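Local structure of YopX protein domain-containing protein (Enterococcus faecalis, 2OX7) at residues 88-93 with 130-135; 35-40 with 51-56. The protein is of unknown function but belongs to the YopX family and folds into a largely beta-stranded chain that packs against another copy of itself. All coordinates share one frame; numbering follows the deposited sequence.

Interaction 1 of 2, residues 88-93 with 130-135; sequences VYDAPK and GYLVIG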
ATOM      1  N   VAL A  88       2.027 -20.195   0.937  1.00 21.89           N
ATOM      2  CA  VAL A  88       3.457 -20.402   1.129  1.00 22.36           C
ATOM      3  C   VAL A  88       4.208 -20.065  -0.132  1.00 21.57           C
ATOM      4  O   VAL A  88       3.684 -20.263  -1.230  1.00 20.95           O
ATOM      5  CB  VAL A  88       3.799 -21.857   1.520  1.00 23.06           C
ATOM      6  CG1 VAL A  88       3.317 -22.105   2.923  1.00 28.00           C
ATOM      7  CG2 VAL A  88       3.255 -22.845   0.490  1.00 23.26           C
ATOM      8  N   TYR A  89       5.429 -19.577   0.024  1.00 22.38           N
ATOM      9  CA  TYR A  89       6.322 -19.362  -1.112  1.00 23.55           C
ATOM     10  C   TYR A  89       6.877 -20.699  -1.622  1.00 24.05           C
ATOM     11  O   TYR A  89       7.445 -21.505  -0.847  1.00 25.43           O
ATOM     12  CB  TYR A  89       7.471 -18.441  -0.679  1.00 25.56           C
ATOM     13  CG  TYR A  89       8.327 -18.026  -1.837  1.00 27.30           C
ATOM     14  CD1 TYR A  89       7.823 -17.204  -2.836  1.00 27.57           C
ATOM     15  CD2 TYR A  89       9.660 -18.433  -1.915  1.00 29.07           C
ATOM     16  CE1 TYR A  89       8.605 -16.833  -3.910  1.00 30.32           C
ATOM     17  CE2 TYR A  89      10.448 -18.065  -2.979  1.00 29.91           C
ATOM     18  CZ  TYR A  89       9.927 -17.231  -3.956  1.00 30.68           C
ATOM     19  OH  TYR A  89      10.718 -16.847  -5.035  1.00 32.61           O
ATOM     20  N   ASP A  90       6.732 -20.943  -2.916  1.00 23.70           N
ATOM     21  CA  ASP A  90       6.919 -22.282  -3.463  1.00 24.81           C
ATOM     22  C   ASP A  90       8.400 -22.527  -3.825  1.00 25.61           C
ATOM     23  O   ASP A  90       8.744 -22.898  -4.945  1.00 26.20           O
ATOM     24  CB  ASP A  90       5.939 -22.523  -4.617  1.00 24.91           C
ATOM     25  CG  ASP A  90       5.995 -23.946  -5.159  1.00 28.15           C
ATOM     26  OD1 ASP A  90       6.216 -24.870  -4.340  1.00 27.77           O
ATOM     27  OD2 ASP A  90       5.801 -24.137  -6.393  1.00 26.84           O
ATOM     28  N   ALA A  91       9.271 -22.278  -2.851  1.00 27.77           N
ATOM     29  CA  ALA A  91      10.708 -22.524  -3.037  1.00 29.66           C
ATOM     30  C   ALA A  91      10.920 -24.028  -2.917  1.00 31.41           C
ATOM     31  O   ALA A  91      10.160 -24.687  -2.211  1.00 31.43           O
ATOM     32  CB  ALA A  91      11.509 -21.762  -2.001  1.00 30.17           C
ATOM     33  N   PRO A  92      11.974 -24.577  -3.569  1.00 33.43           N
ATOM     34  CA  PRO A  92      12.208 -26.033  -3.469  1.00 34.25           C
ATOM     35  C   PRO A  92      12.262 -26.443  -1.992  1.00 34.35           C
ATOM     36  O   PRO A  92      12.913 -25.782  -1.188  1.00 33.85           O
ATOM     37  CB  PRO A  92      13.586 -26.206  -4.115  1.00 34.65           C
ATOM     38  CG  PRO A  92      13.665 -25.055  -5.093  1.00 35.33           C
ATOM     39  CD  PRO A  92      13.015 -23.907  -4.372  1.00 33.70           C
ATOM     40  N   LYS A  93      11.535 -27.493  -1.644  1.00 35.52           N
ATOM     41  CA  LYS A  93      11.455 -27.943  -0.257  1.00 35.65           C
ATOM     42  C   LYS A  93      12.722 -28.669   0.175  1.00 36.21           C
ATOM     43  O   LYS A  93      13.198 -29.561  -0.514  1.00 34.82           O
ATOM     44  CB  LYS A  93      10.275 -28.914  -0.106  1.00 36.27           C
ATOM     45  CG  LYS A  93      10.061 -29.469   1.304  1.00 35.66           C
ATOM     46  CD  LYS A  93       9.538 -28.422   2.272  1.00 37.99           C
ATOM     47  CE  LYS A  93       9.179 -29.033   3.620  1.00 39.02           C
ATOM     48  NZ  LYS A  93      10.376 -29.602   4.346  1.00 41.15           N
ATOM     49  N   GLY A 130       6.832 -17.856  -6.754  1.00 24.97           N
ATOM     50  CA  GLY A 130       5.373 -17.753  -6.657  1.00 22.49           C
ATOM     51  C   GLY A 130       4.861 -18.337  -5.340  1.00 22.63           C
ATOM     52  O   GLY A 130       5.631 -18.937  -4.579  1.00 23.05           O
ATOM     53  N   TYR A 131       3.572 -18.126  -5.070  1.00 19.14           N
ATOM     54  CA  TYR A 131       2.913 -18.561  -3.804  1.00 18.91           C
ATOM     55  C   TYR A 131       1.805 -19.544  -4.139  1.00 19.22           C
ATOM     56  O   TYR A 131       1.119 -19.428  -5.189  1.00 18.01           O
ATOM     57  CB  TYR A 131       2.282 -17.378  -2.995  1.00 19.89           C
ATOM     58  CG  TYR A 131       3.328 -16.551  -2.340  1.00 19.27           C
ATOM     59  CD1 TYR A 131       3.649 -16.762  -0.997  1.00 19.79           C
ATOM     60  CD2 TYR A 131       4.089 -15.636  -3.077  1.00 20.15           C
ATOM     61  CE1 TYR A 131       4.656 -16.036  -0.386  1.00 18.65           C
ATOM     62  CE2 TYR A 131       5.114 -14.889  -2.459  1.00 22.24           C
ATOM     63  CZ  TYR A 131       5.393 -15.110  -1.121  1.00 21.51           C
ATOM     64  OH  TYR A 131       6.426 -14.444  -0.476  1.00 24.09           O
ATOM     65  N   LEU A 132       1.558 -20.438  -3.197  1.00 17.91           N
ATOM     66  CA  LEU A 132       0.506 -21.437  -3.344  1.00 18.36           C
ATOM     67  C   LEU A 132      -0.385 -21.456  -2.110  1.00 18.48           C
ATOM     68  O   LEU A 132       0.116 -21.334  -1.016  1.00 18.07           O
ATOM     69  CB  LEU A 132       1.154 -22.799  -3.521  1.00 20.18           C
ATOM     70  CG  LEU A 132       1.779 -23.128  -4.891  1.00 21.74           C
ATOM     71  CD1 LEU A 132       2.464 -24.506  -4.832  1.00 28.10           C
ATOM     72  CD2 LEU A 132       0.675 -23.142  -5.958  1.00 25.09           C
ATOM     73  N   VAL A 133      -1.687 -21.628  -2.310  1.00 17.67           N
ATOM     74  CA  VAL A 133      -2.624 -21.809  -1.190  1.00 18.73           C
ATOM     75  C   VAL A 133      -2.431 -23.252  -0.671  1.00 19.53           C
ATOM     76  O   VAL A 133      -2.628 -24.211  -1.424  1.00 20.26           O
ATOM     77  CB  VAL A 133      -4.053 -21.718  -1.643  1.00 19.66           C
ATOM     78  CG1 VAL A 133      -5.017 -21.988  -0.444  1.00 18.93           C
ATOM     79  CG2 VAL A 133      -4.354 -20.299  -2.181  1.00 20.49           C
ATOM     80  N   ILE A 134      -2.129 -23.395   0.606  1.00 19.96           N
ATOM     81  CA  ILE A 134      -1.935 -24.752   1.149  1.00 21.61           C
ATOM     82  C   ILE A 134      -2.910 -25.116   2.281  1.00 21.94           C
ATOM     83  O   ILE A 134      -2.754 -26.147   2.940  1.00 23.11           O
ATOM     84  CB  ILE A 134      -0.508 -24.969   1.551  1.00 21.95           C
ATOM     85  CG1 ILE A 134      -0.073 -23.951   2.636  1.00 23.99           C
ATOM     86  CG2 ILE A 134       0.350 -25.096   0.285  1.00 21.64           C
ATOM     87  CD1 ILE A 134       1.127 -24.440   3.387  1.00 30.29           C
ATOM     88  N   GLY A 135      -3.930 -24.297   2.444  1.00 22.36           N
ATOM     89  CA  GLY A 135      -4.969 -24.530   3.452  1.00 22.08           C
ATOM     90  C   GLY A 135      -5.585 -23.228   3.905  1.00 23.05           C
ATOM     91  O   GLY A 135      -5.400 -22.155   3.279  1.00 21.39           O
TER
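Tyr89 CG stands anti to its backbone N (chi1 -172°), and Tyr131 CG lies anti to its carbonyl carbon (chi1 -73°). Tyr89 and Tyr131 form a non-hydrogen-bonded pair, with both side chains on one face of an antiparallel sheet. Here strand 85-89 pairs with 131-136, an outermost strand of this sheet within the chain. Tyr89 CD1 sits over one face of the Tyr131 ring, toward its rim, 3.6 Å from Tyr131 CE2. The ring planes meet obliquely at 59°. Tyr89 CB makes an off-centre CH-pi contact with the same ring. Trp113 also meets the Tyr131 ring, and Tyr89 OH is hydrogen-bonded to Asp129 N.

The backbones are joined at the hydrogen-bonded pair of Val88 and Leu132. Val88 N reaches Leu132 O at 3.0 Å, and Leu132 N reaches Val88 O at 2.9 Å. Past the end of strand 85-89, Asp90 N still donates to Gly130 O at 2.8 Å. Asp90 is the centre of an inverse gamma turn that leads the chain away from the sheet. Its carboxylate forms salt bridges with Lys76 and Arg99, while Leu132 CD1 packs against Asp90 CG at 3.6 Å.

Val88 and Leu132 share the opposite face. The CB of Ile134 points toward 88-93, and both Val88 and Ile134 touch Met101. Their side chains cross at about a right angle. The packing is tight: Val88 CG1 is 3.2 Å from Ile134 CD1.

Interaction 2 of 2, residues 35-40 with 51-56; sequences ITDFQI and IGSYDT
Ile35 and Ile51 meet side chain to side chain across a beta hairpin formed by strands 31-41 and 46-56. Both strands are interrupted here. Ile35 pairs with Tyr54 and Phe38 with Ile51, each as an antiparallel non-hydrogen-bonded pair. Between these pairs, Thr36 and Asp37 face Gly52 and Ser53, and the regular strand geometry is lost.

Three backbone hydrogen bonds hold the interruption together. Ser53 O accepts two of them, from successive amides. Thr36 N approaches it at 2.9 Å from well above the carbonyl plane, and Asp37 N at 3.3 Å with a smaller tilt of 26°. Both donors come from the same face of that plane. The third bond runs the other way, from Gly52 N to Asp37 O at 2.8 Å, and is bent, with an angle of 132° at the hydrogen.

The apolar contact lies on the face that also carries Phe38 and Tyr54. Ile35 and Ile51 cross at about a right angle, and the ends of their side chains meet, with Ile35 CD1 3.9 Å from Ile51 CD1. Ile35 also touches Leu24 on the neighbouring strand 21-25 and packs on Ile49 of the second subunit. Phe38 packs on Phe25 of that subunit, and Tyr54 OH is hydrogen-bonded to Ser47 O there. This face of the hairpin therefore contributes to the subunit interface.

Among the polar side chains, that of Asp37 comes close to Ser53. Its CG lies anti to its own carbonyl carbon (chi1 -58°). The carboxylate meets carbon here: Asp37 OD2 is 3.3 Å from Ser53 CB.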
ATOM      1  N   ILE A  35     -27.861 -18.603   1.696  1.00 40.42           N
ATOM      2  CA  ILE A  35     -28.295 -19.454   0.594  1.00 40.66           C
ATOM      3  C   ILE A  35     -27.096 -20.237   0.072  1.00 41.88           C
ATOM      4  O   ILE A  35     -26.106 -19.641  -0.387  1.00 41.29           O
ATOM      5  CB  ILE A  35     -28.897 -18.611  -0.548  1.00 40.48           C
ATOM      6  CG1 ILE A  35     -30.143 -17.859  -0.043  1.00 39.83           C
ATOM      7  CG2 ILE A  35     -29.212 -19.503  -1.747  1.00 39.31           C
ATOM      8  CD1 ILE A  35     -30.782 -16.907  -1.047  1.00 40.60           C
ATOM      9  N   THR A  36     -27.178 -21.563   0.142  1.00 42.26           N
ATOM     10  CA  THR A  36     -26.108 -22.408  -0.365  1.00 44.18           C
ATOM     11  C   THR A  36     -26.344 -22.883  -1.803  1.00 45.07           C
ATOM     12  O   THR A  36     -25.375 -23.121  -2.538  1.00 45.95           O
ATOM     13  CB  THR A  36     -25.798 -23.592   0.582  1.00 44.14           C
ATOM     14  OG1 THR A  36     -27.018 -24.249   0.946  1.00 46.19           O
ATOM     15  CG2 THR A  36     -25.138 -23.096   1.848  1.00 44.60           C
ATOM     16  N   ASP A  37     -27.615 -23.005  -2.202  1.00 45.58           N
ATOM     17  CA  ASP A  37     -28.011 -23.337  -3.590  1.00 46.38           C
ATOM     18  C   ASP A  37     -29.282 -22.595  -3.969  1.00 45.46           C
ATOM     19  O   ASP A  37     -30.187 -22.448  -3.152  1.00 46.13           O
ATOM     20  CB  ASP A  37     -28.304 -24.845  -3.787  1.00 47.14           C
ATOM     21  CG  ASP A  37     -27.134 -25.716  -3.438  1.00 50.67           C
ATOM     22  OD1 ASP A  37     -26.430 -26.171  -4.373  1.00 56.36           O
ATOM     23  OD2 ASP A  37     -26.907 -25.930  -2.225  1.00 54.26           O
ATOM     24  N   PHE A  38     -29.357 -22.162  -5.216  1.00 45.24           N
ATOM     25  CA  PHE A  38     -30.585 -21.608  -5.764  1.00 45.43           C
ATOM     26  C   PHE A  38     -30.628 -21.837  -7.269  1.00 46.89           C
ATOM     27  O   PHE A  38     -29.595 -22.026  -7.921  1.00 46.79           O
ATOM     28  CB  PHE A  38     -30.690 -20.099  -5.475  1.00 43.86           C
ATOM     29  CG  PHE A  38     -29.807 -19.271  -6.349  1.00 41.05           C
ATOM     30  CD1 PHE A  38     -30.259 -18.824  -7.582  1.00 39.85           C
ATOM     31  CD2 PHE A  38     -28.500 -18.983  -5.964  1.00 38.73           C
ATOM     32  CE1 PHE A  38     -29.445 -18.069  -8.414  1.00 38.24           C
ATOM     33  CE2 PHE A  38     -27.667 -18.234  -6.803  1.00 36.14           C
ATOM     34  CZ  PHE A  38     -28.138 -17.777  -8.024  1.00 39.02           C
ATOM     35  N   GLN A  39     -31.830 -21.792  -7.833  1.00 48.76           N
ATOM     36  CA  GLN A  39     -31.962 -21.703  -9.284  1.00 50.53           C
ATOM     37  C   GLN A  39     -33.086 -20.747  -9.624  1.00 50.96           C
ATOM     38  O   GLN A  39     -33.951 -20.480  -8.790  1.00 51.01           O
ATOM     39  CB  GLN A  39     -32.148 -23.082  -9.948  1.00 50.58           C
ATOM     40  CG  GLN A  39     -32.905 -24.145  -9.139  1.00 51.92           C
ATOM     41  CD  GLN A  39     -33.126 -25.437  -9.947  1.00 52.15           C
ATOM     42  OE1 GLN A  39     -33.561 -25.394 -11.102  1.00 54.34           O
ATOM     43  NE2 GLN A  39     -32.829 -26.581  -9.337  1.00 52.88           N
ATOM     44  N   ILE A  40     -33.051 -20.205 -10.831  1.00 52.37           N
ATOM     45  CA  ILE A  40     -34.120 -19.337 -11.292  1.00 53.95           C
ATOM     46  C   ILE A  40     -35.110 -20.149 -12.153  1.00 55.95           C
ATOM     47  O   ILE A  40     -34.705 -20.887 -13.061  1.00 55.67           O
ATOM     48  CB  ILE A  40     -33.561 -18.088 -12.039  1.00 53.83           C
ATOM     49  CG1 ILE A  40     -32.434 -17.415 -11.232  1.00 52.76           C
ATOM     50  CG2 ILE A  40     -34.664 -17.093 -12.354  1.00 53.26           C
ATOM     51  CD1 ILE A  40     -32.760 -17.106  -9.763  1.00 51.20           C
ATOM     52  N   ILE A  51     -35.068 -21.119  -3.864  1.00 52.07           N
ATOM     53  CA  ILE A  51     -34.007 -21.358  -2.899  1.00 52.44           C
ATOM     54  C   ILE A  51     -33.926 -22.830  -2.535  1.00 52.92           C
ATOM     55  O   ILE A  51     -34.858 -23.392  -1.933  1.00 53.65           O
ATOM     56  CB  ILE A  51     -34.202 -20.509  -1.636  1.00 52.40           C
ATOM     57  CG1 ILE A  51     -34.144 -19.019  -1.994  1.00 52.06           C
ATOM     58  CG2 ILE A  51     -33.167 -20.869  -0.558  1.00 52.68           C
ATOM     59  CD1 ILE A  51     -34.544 -18.086  -0.862  1.00 52.76           C
ATOM     60  N   GLY A  52     -32.815 -23.452  -2.923  1.00 52.71           N
ATOM     61  CA  GLY A  52     -32.525 -24.838  -2.566  1.00 52.59           C
ATOM     62  C   GLY A  52     -32.059 -24.913  -1.132  1.00 52.36           C
ATOM     63  O   GLY A  52     -32.826 -24.661  -0.207  1.00 53.22           O
ATOM     64  N   SER A  53     -30.791 -25.252  -0.944  1.00 51.79           N
ATOM     65  CA  SER A  53     -30.221 -25.308   0.389  1.00 51.71           C
ATOM     66  C   SER A  53     -30.063 -23.920   1.008  1.00 50.96           C
ATOM     67  O   SER A  53     -29.692 -22.959   0.328  1.00 50.68           O
ATOM     68  CB  SER A  53     -28.879 -26.034   0.362  1.00 51.83           C
ATOM     69  OG  SER A  53     -28.934 -27.186   1.181  1.00 54.33           O
ATOM     70  N   TYR A  54     -30.336 -23.832   2.305  1.00 50.26           N
ATOM     71  CA  TYR A  54     -30.245 -22.575   3.025  1.00 49.43           C
ATOM     72  C   TYR A  54     -30.196 -22.810   4.523  1.00 49.24           C
ATOM     73  O   TYR A  54     -30.378 -23.941   5.003  1.00 49.05           O
ATOM     74  CB  TYR A  54     -31.434 -21.667   2.670  1.00 49.65           C
ATOM     75  CG  TYR A  54     -32.744 -22.068   3.337  1.00 49.84           C
ATOM     76  CD1 TYR A  54     -33.195 -21.405   4.476  1.00 50.42           C
ATOM     77  CD2 TYR A  54     -33.519 -23.119   2.836  1.00 51.32           C
ATOM     78  CE1 TYR A  54     -34.398 -21.768   5.107  1.00 50.94           C
ATOM     79  CE2 TYR A  54     -34.732 -23.494   3.464  1.00 51.17           C
ATOM     80  CZ  TYR A  54     -35.152 -22.809   4.600  1.00 50.85           C
ATOM     81  OH  TYR A  54     -36.332 -23.158   5.239  1.00 51.13           O
ATOM     82  N   ASP A  55     -29.959 -21.732   5.263  1.00 48.58           N
ATOM     83  CA  ASP A  55     -30.107 -21.734   6.709  1.00 48.21           C
ATOM     84  C   ASP A  55     -30.366 -20.315   7.186  1.00 48.30           C
ATOM     85  O   ASP A  55     -29.996 -19.355   6.508  1.00 48.17           O
ATOM     86  CB  ASP A  55     -28.867 -22.302   7.393  1.00 47.89           C
ATOM     87  CG  ASP A  55     -29.180 -22.910   8.749  1.00 48.49           C
ATOM     88  OD1 ASP A  55     -30.332 -22.747   9.218  1.00 50.35           O
ATOM     89  OD2 ASP A  55     -28.286 -23.552   9.354  1.00 46.87           O
ATOM     90  N   THR A  56     -31.013 -20.166   8.334  1.00 48.10           N
ATOM     91  CA  THR A  56     -31.261 -18.817   8.860  1.00 48.68           C
ATOM     92  C   THR A  56     -30.914 -18.721  10.337  1.00 48.91           C
ATOM     93  O   THR A  56     -30.713 -19.740  11.002  1.00 48.76           O
ATOM     94  CB  THR A  56     -32.712 -18.273   8.588  1.00 48.87           C
ATOM     95  OG1 THR A  56     -33.563 -18.541   9.717  1.00 49.83           O
ATOM     96  CG2 THR A  56     -33.324 -18.856   7.308  1.00 48.29           C
TER

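Overall arrangement
Both interactions join antiparallel strands, but in separate sheets on opposite sides of the chain's centre. Their nearest atoms are about 20 Å apart, and they do not touch. Interaction 1 is partly buried. It links strands distant in sequence at the edge of a four-stranded sheet, through regular pairing and packing of tyrosines and aliphatic groups. Interaction 2 is a surface contact within one hairpin, closed in sequence before interaction 1 begins. Its pairing is irregular, and it relies on backbone bonds with little apolar contact between its own segments. The second subunit packs against interaction 2, whereas no other chain of the assembly touches the segments of interaction 1.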